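Local coordinates for SnoaL-like domain-containing protein (Kribbella flavida, PDB 4GB5) that is of unknown function but has a SnoaL-like domain of the NTF2 clan, a fold whose curved sheet and helices often enclose a small-molecule pocket, at residues A[22-27]-A[67-72]; A[77-82]-A[93-98]; A[110-115]-A[144-149]; A[115-120]-A[137-142]. All blocks are in the same frame, centred on the assembly; numbering follows the deposited sequence. Where two conformers were deposited one is given.

Interaction 1 (A[22-27]-A[67-72]); sequences DIADLK and ASFGAF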
loop_
_atom_site.group_PDB
_atom_site.type_symbol
_atom_site.label_atom_id
_atom_site.label_comp_id
_atom_site.label_asym_id
_atom_site.label_seq_id
_atom_site.Cartn_x
_atom_site.Cartn_y
_atom_site.Cartn_z
ATOM N N ASP A 22 -5.430 10.682 4.842
ATOM C CA ASP A 22 -6.075 11.818 4.201
ATOM C C ASP A 22 -5.825 13.150 4.931
ATOM O O ASP A 22 -5.708 14.170 4.281
ATOM C CB ASP A 22 -7.589 11.626 4.143
ATOM C CG ASP A 22 -8.028 10.572 3.135
ATOM O OD1 ASP A 22 -7.307 10.400 2.111
ATOM O OD2 ASP A 22 -9.142 9.989 3.330
ATOM N N ILE A 23 -5.744 13.151 6.265
ATOM C CA ILE A 23 -5.444 14.392 7.001
ATOM C C ILE A 23 -4.220 15.044 6.416
ATOM O O ILE A 23 -4.242 16.229 6.042
ATOM C CB ILE A 23 -5.236 14.123 8.515
ATOM C CG1 ILE A 23 -6.581 13.804 9.158
ATOM C CG2 ILE A 23 -4.646 15.340 9.222
ATOM C CD1 ILE A 23 -6.481 13.173 10.537
ATOM N N ALA A 24 -3.128 14.297 6.351
ATOM C CA ALA A 24 -1.896 14.862 5.871
ATOM C C ALA A 24 -1.953 15.132 4.388
ATOM O O ALA A 24 -1.589 16.210 3.932
ATOM C CB ALA A 24 -0.771 13.924 6.170
ATOM N N ASP A 25 -2.406 14.165 3.615
ATOM C CA ASP A 25 -2.190 14.218 2.167
ATOM C C ASP A 25 -3.194 15.129 1.462
ATOM O O ASP A 25 -2.891 15.689 0.389
ATOM C CB ASP A 25 -2.201 12.815 1.551
ATOM C CG ASP A 25 -1.127 11.910 2.099
ATOM O OD1 ASP A 25 -0.108 12.406 2.630
ATOM O OD2 ASP A 25 -1.287 10.661 2.027
ATOM N N LEU A 26 -4.362 15.328 2.056
ATOM C CA LEU A 26 -5.311 16.378 1.589
ATOM C C LEU A 26 -5.107 17.705 2.311
ATOM O O LEU A 26 -5.784 18.668 1.988
ATOM C CB LEU A 26 -6.760 15.944 1.813
ATOM C CG LEU A 26 -7.250 14.691 1.092
ATOM C CD1 LEU A 26 -8.587 14.204 1.606
ATOM C CD2 LEU A 26 -7.276 14.912 -0.418
ATOM N N LYS A 27 -4.183 17.748 3.268
ATOM C CA LYS A 27 -3.888 18.927 4.114
ATOM C C LYS A 27 -5.100 19.526 4.792
ATOM O O LYS A 27 -5.316 20.744 4.783
ATOM C CB LYS A 27 -3.108 20.000 3.360
ATOM C CG LYS A 27 -1.632 19.700 3.246
ATOM C CD LYS A 27 -0.837 20.890 2.760
ATOM C CE LYS A 27 0.497 20.524 2.163
ATOM N NZ LYS A 27 1.209 21.719 1.675
ATOM N N ALA A 67 1.288 23.572 10.373
ATOM C CA ALA A 67 2.565 24.267 10.240
ATOM C C ALA A 67 3.642 23.415 9.583
ATOM O O ALA A 67 4.339 23.864 8.685
ATOM C CB ALA A 67 3.023 24.763 11.613
ATOM N N SER A 68 3.797 22.180 10.020
ATOM C CA SER A 68 4.889 21.357 9.504
ATOM C C SER A 68 4.638 20.865 8.065
ATOM O O SER A 68 5.529 20.911 7.198
ATOM C CB SER A 68 5.203 20.199 10.454
ATOM O OG SER A 68 4.110 19.317 10.628
ATOM N N PHE A 69 3.426 20.412 7.777
ATOM C CA PHE A 69 3.121 19.951 6.431
ATOM C C PHE A 69 3.039 21.128 5.449
ATOM O O PHE A 69 3.117 20.941 4.247
ATOM C CB PHE A 69 1.853 19.054 6.414
ATOM C CG PHE A 69 2.091 17.659 6.897
ATOM C CD1 PHE A 69 2.716 16.731 6.082
ATOM C CD2 PHE A 69 1.649 17.230 8.121
ATOM C CE1 PHE A 69 2.945 15.419 6.536
ATOM C CE2 PHE A 69 1.868 15.942 8.551
ATOM C CZ PHE A 69 2.497 15.023 7.733
ATOM N N GLY A 70 2.966 22.354 5.952
ATOM C CA GLY A 70 3.061 23.533 5.106
ATOM C C GLY A 70 4.396 23.713 4.397
ATOM O O GLY A 70 4.524 24.481 3.444
ATOM N N ALA A 71 5.404 22.988 4.862
ATOM C CA ALA A 71 6.711 23.007 4.249
ATOM C C ALA A 71 6.727 22.191 2.949
ATOM O O ALA A 71 7.669 22.335 2.173
ATOM C CB ALA A 71 7.710 22.440 5.189
ATOM N N PHE A 72 5.727 21.332 2.733
ATOM C CA PHE A 72 5.748 20.386 1.607
ATOM C C PHE A 72 4.778 20.716 0.513
ATOM O O PHE A 72 3.618 21.054 0.767
ATOM C CB PHE A 72 5.438 18.985 2.138
ATOM C CG PHE A 72 6.385 18.568 3.224
ATOM C CD1 PHE A 72 7.718 18.504 2.966
ATOM C CD2 PHE A 72 5.952 18.259 4.498
ATOM C CE1 PHE A 72 8.632 18.155 3.932
ATOM C CE2 PHE A 72 6.899 17.897 5.499
ATOM C CZ PHE A 72 8.216 17.876 5.210
#

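Interaction 2 (A[77-82]-A[93-98]); sequences HAITGH and IHAHVR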
loop_
_atom_site.group_PDB
_atom_site.type_symbol
_atom_site.label_atom_id
_atom_site.label_comp_id
_atom_site.label_asym_id
_atom_site.label_seq_id
_atom_site.Cartn_x
_atom_site.Cartn_y
_atom_site.Cartn_z
ATOM N N HIS A 77 1.116 9.195 2.067
ATOM C CA HIS A 77 1.248 8.146 3.051
ATOM C C HIS A 77 0.592 6.900 2.543
ATOM O O HIS A 77 -0.630 6.894 2.395
ATOM C CB HIS A 77 0.602 8.539 4.389
ATOM C CG HIS A 77 1.304 9.642 5.098
ATOM N ND1 HIS A 77 1.333 10.918 4.604
ATOM C CD2 HIS A 77 1.961 9.674 6.280
ATOM C CE1 HIS A 77 2.021 11.695 5.429
ATOM N NE2 HIS A 77 2.401 10.964 6.464
ATOM N N ALA A 78 1.384 5.838 2.345
ATOM C CA ALA A 78 0.860 4.536 1.961
ATOM C C ALA A 78 0.926 3.640 3.186
ATOM O O ALA A 78 2.018 3.202 3.596
ATOM C CB ALA A 78 1.687 3.981 0.829
ATOM N N ILE A 79 -0.225 3.362 3.767
ATOM C CA ILE A 79 -0.336 2.565 5.012
ATOM C C ILE A 79 -0.938 1.216 4.648
ATOM O O ILE A 79 -2.014 1.123 4.041
ATOM C CB ILE A 79 -1.161 3.300 6.062
ATOM C CG1 ILE A 79 -0.625 4.724 6.223
ATOM C CG2 ILE A 79 -1.217 2.533 7.378
ATOM C CD1 ILE A 79 -1.375 5.556 7.221
ATOM N N THR A 80 -0.223 0.158 5.019
ATOM C CA THR A 80 -0.554 -1.178 4.589
ATOM C C THR A 80 -0.336 -2.183 5.700
ATOM O O THR A 80 0.285 -1.874 6.741
ATOM C CB THR A 80 0.354 -1.593 3.410
ATOM O OG1 THR A 80 1.737 -1.588 3.818
ATOM C CG2 THR A 80 0.194 -0.687 2.255
ATOM N N GLY A 81 -0.820 -3.410 5.535
ATOM C CA GLY A 81 -0.405 -4.472 6.446
ATOM C C GLY A 81 -0.952 -4.378 7.856
ATOM O O GLY A 81 -0.292 -4.767 8.812
ATOM N N HIS A 82 -2.193 -3.936 8.007
ATOM C CA HIS A 82 -2.790 -3.705 9.328
ATOM C C HIS A 82 -2.939 -4.997 10.110
ATOM O O HIS A 82 -3.518 -5.961 9.617
ATOM C CB HIS A 82 -4.154 -3.012 9.199
ATOM C CG HIS A 82 -4.145 -1.879 8.235
ATOM N ND1 HIS A 82 -4.175 -2.093 6.871
ATOM C CD2 HIS A 82 -4.136 -0.540 8.420
ATOM C CE1 HIS A 82 -4.188 -0.921 6.266
ATOM N NE2 HIS A 82 -4.131 0.034 7.174
ATOM N N ILE A 93 -3.247 -1.428 16.843
ATOM C CA ILE A 93 -2.990 -1.664 15.448
ATOM C C ILE A 93 -1.523 -1.471 15.174
ATOM O O ILE A 93 -0.972 -0.411 15.435
ATOM C CB ILE A 93 -3.725 -0.690 14.563
ATOM C CG1 ILE A 93 -5.204 -0.575 14.932
ATOM C CG2 ILE A 93 -3.539 -1.088 13.114
ATOM C CD1 ILE A 93 -5.560 0.448 15.936
ATOM N N HIS A 94 -0.933 -2.472 14.553
ATOM C CA HIS A 94 0.401 -2.373 13.988
ATOM C C HIS A 94 0.257 -2.295 12.488
ATOM O O HIS A 94 -0.496 -3.092 11.896
ATOM C CB HIS A 94 1.234 -3.581 14.381
ATOM C CG HIS A 94 2.507 -3.721 13.628
ATOM N ND1 HIS A 94 3.677 -3.126 14.061
ATOM C CD2 HIS A 94 2.822 -4.416 12.515
ATOM C CE1 HIS A 94 4.656 -3.434 13.218
ATOM N NE2 HIS A 94 4.153 -4.180 12.250
ATOM N N ALA A 95 0.963 -1.388 11.853
ATOM C CA ALA A 95 0.874 -1.290 10.392
ATOM C C ALA A 95 2.185 -0.848 9.797
ATOM O O ALA A 95 3.000 -0.216 10.476
ATOM C CB ALA A 95 -0.281 -0.348 9.942
ATOM N N HIS A 96 2.349 -1.119 8.511
ATOM C CA HIS A 96 3.437 -0.529 7.733
ATOM C C HIS A 96 3.043 0.854 7.218
ATOM O O HIS A 96 1.877 1.100 6.863
ATOM C CB HIS A 96 3.702 -1.388 6.501
ATOM C CG HIS A 96 4.616 -2.544 6.713
ATOM N ND1 HIS A 96 4.382 -3.549 7.639
ATOM C CD2 HIS A 96 5.794 -2.854 6.113
ATOM C CE1 HIS A 96 5.389 -4.407 7.610
ATOM N NE2 HIS A 96 6.258 -4.009 6.692
ATOM N N VAL A 97 4.026 1.744 7.153
ATOM C CA VAL A 97 3.870 3.035 6.509
ATOM C C VAL A 97 5.050 3.397 5.663
ATOM O O VAL A 97 6.198 3.241 6.061
ATOM C CB VAL A 97 3.560 4.163 7.553
ATOM C CG1 VAL A 97 4.576 4.276 8.614
ATOM C CG2 VAL A 97 3.380 5.534 6.840
ATOM N N ARG A 98 4.735 3.920 4.482
ATOM C CA ARG A 98 5.701 4.556 3.597
ATOM C C ARG A 98 5.237 5.976 3.347
ATOM O O ARG A 98 4.189 6.176 2.694
ATOM C CB ARG A 98 5.798 3.763 2.299
ATOM C CG ARG A 98 6.865 4.326 1.335
ATOM C CD ARG A 98 7.047 3.423 0.122
ATOM N NE ARG A 98 8.227 3.762 -0.604
ATOM C CZ ARG A 98 8.377 4.792 -1.422
ATOM N NH1 ARG A 98 7.364 5.611 -1.672
ATOM N NH2 ARG A 98 9.514 4.972 -2.032
HETATM O O HOH W 1 2.448 -4.636 9.215
#

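Interaction 3 (A[110-115]-A[144-149]); sequences DGPDRW and QENAHL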
loop_
_atom_site.group_PDB
_atom_site.type_symbol
_atom_site.label_atom_id
_atom_site.label_comp_id
_atom_site.label_asym_id
_atom_site.label_seq_id
_atom_site.Cartn_x
_atom_site.Cartn_y
_atom_site.Cartn_z
ATOM N N ASP A 110 18.722 22.538 -6.504
ATOM C CA ASP A 110 19.146 21.531 -7.467
ATOM C C ASP A 110 19.407 20.180 -6.814
ATOM O O ASP A 110 19.892 19.250 -7.461
ATOM C CB ASP A 110 20.409 22.008 -8.219
ATOM C CG ASP A 110 21.558 22.379 -7.283
ATOM O OD1 ASP A 110 21.736 21.720 -6.234
ATOM O OD2 ASP A 110 22.304 23.333 -7.612
ATOM N N GLY A 111 19.061 20.072 -5.540
ATOM C CA GLY A 111 19.345 18.882 -4.769
ATOM C C GLY A 111 18.143 17.971 -4.638
ATOM O O GLY A 111 17.140 18.120 -5.337
ATOM N N PRO A 112 18.246 16.989 -3.739
ATOM C CA PRO A 112 17.124 16.077 -3.526
ATOM C C PRO A 112 15.915 16.835 -3.038
ATOM O O PRO A 112 16.043 17.848 -2.363
ATOM C CB PRO A 112 17.654 15.113 -2.467
ATOM C CG PRO A 112 18.709 15.842 -1.769
ATOM C CD PRO A 112 19.329 16.776 -2.763
ATOM N N ASP A 113 14.731 16.334 -3.363
ATOM C CA ASP A 113 13.539 17.028 -2.948
ATOM C C ASP A 113 12.540 16.163 -2.226
ATOM O O ASP A 113 11.500 16.648 -1.845
ATOM C CB ASP A 113 12.869 17.734 -4.113
ATOM C CG ASP A 113 12.240 16.798 -5.107
ATOM O OD1 ASP A 113 12.402 15.583 -4.972
ATOM O OD2 ASP A 113 11.605 17.345 -6.048
ATOM N N ARG A 114 12.865 14.907 -1.977
ATOM C CA ARG A 114 11.872 14.020 -1.374
ATOM C C ARG A 114 12.401 13.373 -0.113
ATOM O O ARG A 114 13.414 12.655 -0.135
ATOM C CB ARG A 114 11.399 12.939 -2.348
ATOM C CG ARG A 114 10.212 12.100 -1.881
ATOM C CD ARG A 114 10.672 10.937 -1.082
ATOM N NE ARG A 114 11.188 9.834 -1.887
ATOM C CZ ARG A 114 12.411 9.311 -1.836
ATOM N NH1 ARG A 114 13.403 9.870 -1.144
ATOM N NH2 ARG A 114 12.698 8.248 -2.594
ATOM N N TRP A 115 11.732 13.657 1.001
ATOM C CA TRP A 115 12.029 13.054 2.285
ATOM C C TRP A 115 11.144 11.817 2.404
ATOM O O TRP A 115 9.921 11.897 2.390
ATOM C CB TRP A 115 11.698 14.041 3.431
ATOM C CG TRP A 115 11.806 13.467 4.798
ATOM C CD1 TRP A 115 12.730 12.530 5.277
ATOM C CD2 TRP A 115 10.973 13.798 5.919
ATOM N NE1 TRP A 115 12.484 12.284 6.618
ATOM C CE2 TRP A 115 11.402 13.037 7.009
ATOM C CE3 TRP A 115 9.876 14.644 6.084
ATOM C CZ2 TRP A 115 10.792 13.127 8.253
ATOM C CZ3 TRP A 115 9.274 14.708 7.298
ATOM C CH2 TRP A 115 9.750 13.980 8.387
ATOM N N GLN A 144 15.133 6.235 6.688
ATOM C CA GLN A 144 14.762 7.509 6.116
ATOM C C GLN A 144 15.723 7.873 5.013
ATOM O O GLN A 144 16.922 7.590 5.098
ATOM C CB GLN A 144 14.814 8.622 7.148
ATOM C CG GLN A 144 13.893 8.444 8.356
ATOM C CD GLN A 144 13.881 9.674 9.232
ATOM O OE1 GLN A 144 13.500 10.772 8.802
ATOM N NE2 GLN A 144 14.298 9.500 10.467
ATOM N N GLU A 145 15.198 8.531 4.001
ATOM C CA GLU A 145 16.014 9.129 2.946
ATOM C C GLU A 145 15.826 10.636 2.929
ATOM O O GLU A 145 14.714 11.138 2.981
ATOM C CB GLU A 145 15.622 8.538 1.608
ATOM C CG GLU A 145 16.663 8.468 0.560
ATOM C CD GLU A 145 16.195 7.541 -0.545
ATOM O OE1 GLU A 145 15.443 8.027 -1.380
ATOM O OE2 GLU A 145 16.594 6.344 -0.567
ATOM N N ASN A 146 16.941 11.350 2.883
ATOM C CA ASN A 146 16.918 12.805 2.849
ATOM C C ASN A 146 16.258 13.432 4.081
ATOM O O ASN A 146 15.586 14.440 3.972
ATOM C CB ASN A 146 16.308 13.339 1.551
ATOM C CG ASN A 146 17.004 12.792 0.320
ATOM O OD1 ASN A 146 18.242 12.726 0.283
ATOM N ND2 ASN A 146 16.241 12.355 -0.670
ATOM N N ALA A 147 16.542 12.884 5.258
ATOM C CA ALA A 147 15.955 13.412 6.491
ATOM C C ALA A 147 16.359 14.859 6.740
ATOM O O ALA A 147 15.643 15.624 7.412
ATOM C CB ALA A 147 16.338 12.551 7.652
ATOM N N HIS A 148 17.501 15.269 6.195
ATOM C CA HIS A 148 17.940 16.658 6.361
ATOM C C HIS A 148 16.931 17.644 5.761
ATOM O O HIS A 148 16.896 18.810 6.152
ATOM C CB HIS A 148 19.315 16.882 5.730
ATOM C CG HIS A 148 19.293 16.899 4.230
ATOM N ND1 HIS A 148 19.217 15.750 3.474
ATOM C CD2 HIS A 148 19.330 17.926 3.345
ATOM C CE1 HIS A 148 19.213 16.063 2.191
ATOM N NE2 HIS A 148 19.285 17.379 2.084
ATOM N N LEU A 149 16.116 17.198 4.808
ATOM C CA LEU A 149 15.099 18.076 4.221
ATOM C C LEU A 149 13.961 18.407 5.199
ATOM O O LEU A 149 13.290 19.430 5.059
ATOM C CB LEU A 149 14.504 17.422 2.962
ATOM C CG LEU A 149 15.464 17.174 1.797
ATOM C CD1 LEU A 149 14.756 16.552 0.565
ATOM C CD2 LEU A 149 16.102 18.467 1.414
#

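Interaction 4 (A[115-120]-A[137-142]); sequences WLVVGF and VKLTAS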
loop_
_atom_site.group_PDB
_atom_site.type_symbol
_atom_site.label_atom_id
_atom_site.label_comp_id
_atom_site.label_asym_id
_atom_site.label_seq_id
_atom_site.Cartn_x
_atom_site.Cartn_y
_atom_site.Cartn_z
ATOM N N TRP A 115 11.732 13.657 1.001
ATOM C CA TRP A 115 12.029 13.054 2.285
ATOM C C TRP A 115 11.144 11.817 2.404
ATOM O O TRP A 115 9.921 11.897 2.390
ATOM C CB TRP A 115 11.698 14.041 3.431
ATOM C CG TRP A 115 11.806 13.467 4.798
ATOM C CD1 TRP A 115 12.730 12.530 5.277
ATOM C CD2 TRP A 115 10.973 13.798 5.919
ATOM N NE1 TRP A 115 12.484 12.284 6.618
ATOM C CE2 TRP A 115 11.402 13.037 7.009
ATOM C CE3 TRP A 115 9.876 14.644 6.084
ATOM C CZ2 TRP A 115 10.792 13.127 8.253
ATOM C CZ3 TRP A 115 9.274 14.708 7.298
ATOM C CH2 TRP A 115 9.750 13.980 8.387
ATOM N N LEU A 116 11.797 10.676 2.545
ATOM C CA LEU A 116 11.119 9.386 2.692
ATOM C C LEU A 116 11.279 8.845 4.082
ATOM O O LEU A 116 12.400 8.791 4.602
ATOM C CB LEU A 116 11.724 8.353 1.716
ATOM C CG LEU A 116 10.994 7.008 1.705
ATOM C CD1 LEU A 116 9.601 7.086 1.176
ATOM C CD2 LEU A 116 11.866 6.033 0.885
ATOM N N VAL A 117 10.154 8.457 4.686
ATOM C CA VAL A 117 10.180 7.709 5.939
ATOM C C VAL A 117 9.468 6.407 5.705
ATOM O O VAL A 117 8.322 6.418 5.255
ATOM C CB VAL A 117 9.429 8.452 7.043
ATOM C CG1 VAL A 117 9.396 7.600 8.323
ATOM C CG2 VAL A 117 10.089 9.768 7.282
ATOM N N VAL A 118 10.128 5.285 6.012
ATOM C CA VAL A 118 9.468 3.983 6.030
ATOM C C VAL A 118 9.546 3.430 7.436
ATOM O O VAL A 118 10.504 3.699 8.161
ATOM C CB VAL A 118 10.043 2.973 5.013
ATOM C CG1 VAL A 118 9.611 3.337 3.558
ATOM C CG2 VAL A 118 11.492 2.871 5.139
ATOM N N GLY A 119 8.572 2.613 7.806
ATOM C CA GLY A 119 8.579 2.013 9.125
ATOM C C GLY A 119 7.171 1.607 9.482
ATOM O O GLY A 119 6.438 1.075 8.641
ATOM N N PHE A 120 6.834 1.806 10.752
ATOM C CA PHE A 120 5.632 1.191 11.318
ATOM C C PHE A 120 4.875 2.146 12.208
ATOM O O PHE A 120 5.454 2.981 12.884
ATOM C CB PHE A 120 6.030 -0.013 12.153
ATOM C CG PHE A 120 7.021 -0.893 11.495
ATOM C CD1 PHE A 120 8.382 -0.707 11.681
ATOM C CD2 PHE A 120 6.579 -1.871 10.633
ATOM C CE1 PHE A 120 9.311 -1.484 11.023
ATOM C CE2 PHE A 120 7.502 -2.661 9.955
ATOM C CZ PHE A 120 8.877 -2.466 10.155
ATOM N N VAL A 137 -0.764 7.495 18.568
ATOM C CA VAL A 137 -0.017 7.248 17.339
ATOM C C VAL A 137 1.458 7.146 17.685
ATOM O O VAL A 137 2.001 8.046 18.369
ATOM C CB VAL A 137 -0.202 8.402 16.337
ATOM C CG1 VAL A 137 0.605 8.198 15.060
ATOM C CG2 VAL A 137 -1.661 8.572 16.009
ATOM N N LYS A 138 2.091 6.079 17.249
ATOM C CA LYS A 138 3.515 5.919 17.445
ATOM C C LYS A 138 4.147 5.460 16.147
ATOM O O LYS A 138 3.767 4.427 15.593
ATOM C CB LYS A 138 3.822 4.923 18.529
ATOM C CG LYS A 138 5.300 4.633 18.681
ATOM C CD LYS A 138 5.529 3.647 19.806
ATOM C CE LYS A 138 6.992 3.263 20.000
ATOM N NZ LYS A 138 7.111 2.232 21.109
ATOM N N LEU A 139 5.117 6.230 15.656
ATOM C CA LEU A 139 5.781 5.942 14.446
ATOM C C LEU A 139 7.200 5.517 14.772
ATOM O O LEU A 139 7.912 6.272 15.396
ATOM C CB LEU A 139 5.814 7.198 13.593
ATOM C CG LEU A 139 6.719 7.190 12.370
ATOM C CD1 LEU A 139 6.218 6.134 11.410
ATOM C CD2 LEU A 139 6.827 8.578 11.702
ATOM N N THR A 140 7.590 4.335 14.315
ATOM C CA THR A 140 8.959 3.811 14.428
ATOM C C THR A 140 9.543 3.716 13.009
ATOM O O THR A 140 9.061 2.944 12.182
ATOM C CB THR A 140 8.943 2.439 15.108
ATOM O OG1 THR A 140 8.410 2.528 16.437
ATOM C CG2 THR A 140 10.379 1.896 15.231
ATOM N N ALA A 141 10.580 4.490 12.706
ATOM C CA ALA A 141 11.179 4.462 11.383
ATOM C C ALA A 141 12.179 3.321 11.240
ATOM O O ALA A 141 13.021 3.136 12.138
ATOM C CB ALA A 141 11.884 5.761 11.085
ATOM N N SER A 142 12.075 2.562 10.161
ATOM C CA SER A 142 13.097 1.606 9.830
ATOM C C SER A 142 14.203 2.241 8.982
ATOM O O SER A 142 15.347 1.804 9.035
ATOM C CB SER A 142 12.451 0.431 9.111
ATOM O OG SER A 142 11.840 0.910 7.972
#

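Interaction 1 (A[22-27]-A[67-72])
The C-terminal ends of helices 6-25 and 58-69 meet where Ala24, in the last turn of the first, and Lys27, just beyond it, face Phe69 and the type I turn it opens. The apolar half of the meeting is a CH-pi contact. The methyl CB of Ala24 lies over one face of the Phe69 ring, 4.1 Å from the ring centroid and 21° off the ring normal. It is displaced toward the rim, which makes CZ of Phe69 the nearest ring atom to Ala24 CB at 3.8 Å. In the curved-sheet fold of the SnoaL-like family, such helices pack against the sheet, and here the Phe69 ring also touches Thr75 and His77 of strand 74-87. The polar half starts at Lys27, where positive phi closes a Schellman motif and Lys27 N turns back to Ala24 O at 3.1 Å. Beyond CG the lysine chain is extended, carrying its amine to the Phe69-Phe72 turn. NZ of Lys27 donates to Phe72 O at 2.7 Å, with a C=O...N angle of 172°, and makes a weak bond of 3.3 Å to Phe69 O, the carbonyl that also accepts from Phe72 N in the turn. These bonds are those of one of two deposited Lys27 conformers, so the grip is less certain. Beside Ala24, Asp25 bonds to Thr75 OG1, to His77 N and to His96 NE2 of the second subunit.

Interaction 2 (A[77-82]-A[93-98])
Ala78 and Arg98 form a hydrogen-bonded pair of an antiparallel hairpin: Ala78 N donates to Arg98 O at 2.8 Å in an almost straight bond (179°), and Arg98 N returns one to Ala78 O. Two residues on, Thr80 and His96 make the next hydrogen-bonded pair, with Thr80 N to His96 O at 2.9 Å. Between these rungs Ile79 and Val97 are a non-hydrogen-bonded pair whose side chains lie side by side and point the same way. Val97 CG2, anti to the backbone N (chi1, which places CG1, is 56°), meets Ile79 CG1 at 4.1 Å, while Ile79 CG2 touches Ala95 CB at 4.0 Å. On the face of Ala78, Thr80 and Arg98, packing is close where Thr80 OG1 comes within 3.3 Å of His96 CB. The order slackens at Gly81. Between the Thr80-His96 pair and the backbone bonding of His94 with Val83, Gly81 and His82 together face Ala95, a beta bulge, with Gly81 at positive phi (71°). Here direct bonding gives way to a water that bridges Gly81 O at 2.8 Å and His96 ND1 at 2.7 Å, lying at the edge of the imidazole and in its plane. The other ring nitrogen of His96 bonds Asp25 of the third subunit, and Arg98 forms a salt bridge with Glu100 of that subunit. On the opposite face from Thr80, Ile79 and Val97 rest on Tyr121 of strand 114-128, while His82 and Ile93 touch Ile14, Ile13 and Phe17 of helix 6-25.

Interaction 3 (A[110-115]-A[144-149])
Trp115 and Asn146 bring their CA atoms to 4.9 Å where strand 114-128 begins and strand 131-145 gives way to a turn, with positive phi at Asn146. The Asn146 side chain bridges the gap: its ND2 donates to Arg114 O at 2.9 Å, the acceptor lying in the amide plane, and the same amide is packed against Pro112 CB. The Trp115 indole turns to Gln144. Its CG is anti to the backbone N (chi1 173°), and NE1 of Trp115 donates to Gln144 OE1 at 2.8 Å, the acceptor in the indole plane and NE1 in the plane of the Gln144 amide carbonyl. The indole and amide side chains lie side by side, their planes 48° apart. At the edge of the same ring, CD1 of Trp115 also comes within 3.3 Å of Glu145 O. The Arg114 chain is bent at chi2 and chi3, and its guanidinium meets Glu145 end-on. NH1 and NH2 of Arg114 both donate to the single oxygen OE1 of Glu145, at 2.8 and 3.0 Å, NH1 on the anti side and NH2 on the syn side, both from one face of a carboxylate turned 38° from the guanidinium. Leu149 packs against the 112-114 backbone, its CD1 3.5 Å from Pro112 O. Glu145 OE2 has a weak bond to Trp102 NE1 of the third subunit, and a phosphate ion, probably from the crystallisation liquor, lies near Arg114. Two N-H groups gripping one oxygen of Glu145 would probably orient the guanidinium and offset part of its charge.

Interaction 4 (A[115-120]-A[137-142])
Phe120 and Thr140 form an antiparallel hydrogen-bonded pair, Phe120 N to Thr140 O and Thr140 N to Phe120 O, each 2.9 Å. Next to it Gly119 faces Ala141 as a non-hydrogen-bonded pair; without a side chain at Gly119, the carbonyl of Thr140 can approach to 3.2 Å from Gly119 CA. One step further the chain turns a corner at Ser142. Its N donates to Val118 O at 2.8 Å, and its OG, seated in the crowded position between backbone N and carbonyl carbon (chi1 60°), lies 3.5 Å from CG2 of Val118. Ser142 CB also touches CE1 of Phe120, obliquely to the ring. Val117 CG1 meets Ala141 CB at 4.1 Å. Around them, Ala141 N donates to Ser47 OG, the Phe120 ring stands edge-to-face to His96, and Leu26 of the third subunit packs on it. With the axes of these short strand segments at 118°, far from the flat antiparallel case, and the corner at Ser142, the hairpin of strands 114-128 and 131-145 bends sharply, consistent with the strongly curved sheet of the NTF2-like fold.

In the fold
Interactions 2 and 4 are sheet chemistry: strands 90-102 and 114-128 are neighbours, and Val97 N meets Gly119 O at 2.9 Å between them. Interaction 2 is the most buried, while interaction 4 is partly buried. Interaction 3 uses the same two strands as interaction 4 and shares Trp115, but at their surface ends, where a salt bridge and side-chain amides replace the regular backbone ladder. Interaction 1 instead joins helix ends through a CH-pi contact and a lysine on carbonyls. It touches the sheet at His77, by a hydrogen bond and by packing, and Phe72 packs on the Trp115 ring of interactions 3 and 4.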